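Local coordinates for D-alanine--D-alanine ligase (Acinetobacter baumannii ACICU, PDB 5D8D), which joins two D-alanine molecules into D-alanyl-D-alanine at the expense of ATP, a step in making bacterial cell-wall peptidoglycan, at residues 238-241 against 242-246. Sequence-based numbering, arbitrary orientation.
Sequences LCLR and AFQAV
The last turns of helix 229-245 in the ATP-grasp region are knit by successive i to i+4 backbone bonds, and on one flank the side chain of Q244 lies alongside the L240 carbonyl and slants past the L240 side chain. A242 N bonds to L238 O, F243 N to C239 O and A245 N to R241 O, at 2.8 to 3.0 Å. Between them, Q244 N donates almost straight to L240 O (2.9 Å, N-H...O angle 174°), which also takes a weak bond from F243 N. The Q244 side chain starts beside its own backbone N (chi1 -73°) and runs extended. Its OE1 lies 3.8 Å from L240 CD1, a van der Waals contact, while NE2 stays 3.7 Å from L240 O. The helix packs against the antiparallel sheet that carries the predicted magnesium ligands D255, E268 and N270, on strands 181-189 and 264-270: C239 meets I186, F188 and L266, and A242 also rests on L266. With CG of F243 anti to the backbone N (chi1 -170°), the ring swings outward from residues 238-241 and stacks with F188. A242 O accepts a hydrogen bond from W107 NE1, and A245 O a weak one from K102 of the second subunit.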
ATOM      1  N   LEU A 238      20.381  10.336  -2.903  1.00 41.12           N
ATOM      2  CA  LEU A 238      19.080  10.807  -2.483  1.00 44.50           C
ATOM      3  C   LEU A 238      17.960   9.864  -2.951  1.00 47.43           C
ATOM      4  O   LEU A 238      17.074   9.494  -2.179  1.00 41.74           O
ATOM      5  CB  LEU A 238      18.855  12.214  -3.034  1.00 45.59           C
ATOM      6  CG  LEU A 238      17.517  12.831  -2.694  1.00 49.71           C
ATOM      7  CD1 LEU A 238      17.494  13.099  -1.197  1.00 50.96           C
ATOM      8  CD2 LEU A 238      17.262  14.102  -3.509  1.00 49.15           C
ATOM      9  N   CYS A 239      18.029   9.482  -4.228  1.00 50.12           N
ATOM     10  CA  CYS A 239      17.048   8.597  -4.839  1.00 47.79           C
ATOM     11  C   CYS A 239      17.139   7.188  -4.269  1.00 43.71           C
ATOM     12  O   CYS A 239      16.137   6.512  -4.167  1.00 42.00           O
ATOM     13  CB  CYS A 239      17.184   8.590  -6.367  1.00 45.12           C
ATOM     14  SG  CYS A 239      16.715  10.174  -7.087  1.00 47.99           S
ATOM     15  N   LEU A 240      18.330   6.740  -3.913  1.00 41.45           N
ATOM     16  CA  LEU A 240      18.453   5.448  -3.249  1.00 43.23           C
ATOM     17  C   LEU A 240      17.629   5.449  -2.000  1.00 42.89           C
ATOM     18  O   LEU A 240      16.903   4.510  -1.758  1.00 46.56           O
ATOM     19  CB  LEU A 240      19.900   5.133  -2.904  1.00 43.40           C
ATOM     20  CG  LEU A 240      20.185   3.827  -2.182  1.00 43.40           C
ATOM     21  CD1 LEU A 240      19.637   2.639  -2.928  1.00 42.18           C
ATOM     22  CD2 LEU A 240      21.681   3.710  -2.023  1.00 43.79           C
ATOM     23  N   ARG A 241      17.724   6.520  -1.223  1.00 45.76           N
ATOM     24  CA  ARG A 241      16.977   6.636   0.029  1.00 47.92           C
ATOM     25  C   ARG A 241      15.481   6.749  -0.199  1.00 45.73           C
ATOM     26  O   ARG A 241      14.683   6.218   0.566  1.00 49.14           O
ATOM     27  CB  ARG A 241      17.451   7.840   0.838  1.00 52.22           C
ATOM     28  CG  ARG A 241      18.895   7.748   1.271  1.00 55.18           C
ATOM     29  CD  ARG A 241      19.106   8.506   2.562  1.00 64.03           C
ATOM     30  NE  ARG A 241      18.975   9.948   2.378  1.00 67.62           N
ATOM     31  CZ  ARG A 241      18.650  10.830   3.333  1.00 81.84           C
ATOM     32  NH1 ARG A 241      18.367  10.448   4.582  1.00 86.52           N
ATOM     33  NH2 ARG A 241      18.595  12.128   3.031  1.00 83.62           N
ATOM     34  N   ALA A 242      15.097   7.453  -1.244  1.00 45.08           N
ATOM     35  CA  ALA A 242      13.685   7.535  -1.617  1.00 46.92           C
ATOM     36  C   ALA A 242      13.157   6.156  -2.015  1.00 46.44           C
ATOM     37  O   ALA A 242      11.990   5.828  -1.758  1.00 43.92           O
ATOM     38  CB  ALA A 242      13.493   8.531  -2.755  1.00 43.39           C
ATOM     39  N   PHE A 243      14.025   5.371  -2.646  1.00 42.60           N
ATOM     40  CA  PHE A 243      13.662   4.063  -3.171  1.00 44.36           C
ATOM     41  C   PHE A 243      13.454   3.130  -1.974  1.00 43.82           C
ATOM     42  O   PHE A 243      12.428   2.448  -1.887  1.00 40.61           O
ATOM     43  CB  PHE A 243      14.769   3.567  -4.130  1.00 44.87           C
ATOM     44  CG  PHE A 243      14.438   2.331  -4.928  1.00 42.36           C
ATOM     45  CD1 PHE A 243      13.653   2.413  -6.062  1.00 41.10           C
ATOM     46  CD2 PHE A 243      14.972   1.089  -4.572  1.00 44.76           C
ATOM     47  CE1 PHE A 243      13.396   1.278  -6.837  1.00 42.71           C
ATOM     48  CE2 PHE A 243      14.700  -0.060  -5.328  1.00 43.14           C
ATOM     49  CZ  PHE A 243      13.914   0.042  -6.475  1.00 40.60           C
ATOM     50  N   GLN A 244      14.422   3.114  -1.062  1.00 42.37           N
ATOM     51  CA  GLN A 244      14.298   2.372   0.191  1.00 42.41           C
ATOM     52  C   GLN A 244      13.132   2.809   1.066  1.00 43.22           C
ATOM     53  O   GLN A 244      12.409   1.970   1.604  1.00 48.66           O
ATOM     54  CB  GLN A 244      15.592   2.453   0.984  1.00 42.48           C
ATOM     55  CG  GLN A 244      16.683   1.606   0.353  1.00 44.88           C
ATOM     56  CD  GLN A 244      18.104   1.937   0.767  1.00 48.42           C
ATOM     57  OE1 GLN A 244      19.017   1.145   0.503  1.00 55.18           O
ATOM     58  NE2 GLN A 244      18.322   3.105   1.361  1.00 50.09           N
ATOM     59  N   ALA A 245      12.903   4.109   1.169  1.00 44.78           N
ATOM     60  CA  ALA A 245      11.869   4.617   2.061  1.00 44.80           C
ATOM     61  C   ALA A 245      10.505   4.066   1.745  1.00 44.81           C
ATOM     62  O   ALA A 245       9.763   3.685   2.617  1.00 47.11           O
ATOM     63  CB  ALA A 245      11.815   6.127   2.041  1.00 45.67           C
ATOM     64  N   VAL A 246      10.177   4.049   0.476  1.00 49.39           N
ATOM     65  CA  VAL A 246       8.857   3.674   0.025  1.00 43.70           C
ATOM     66  C   VAL A 246       8.784   2.147  -0.018  1.00 45.63           C
ATOM     67  O   VAL A 246       7.710   1.596  -0.232  1.00 42.19           O
ATOM     68  CB  VAL A 246       8.592   4.336  -1.333  1.00 46.34           C
ATOM     69  CG1 VAL A 246       9.174   3.485  -2.458  1.00 49.44           C
ATOM     70  CG2 VAL A 246       7.122   4.583  -1.532  1.00 52.51           C
TER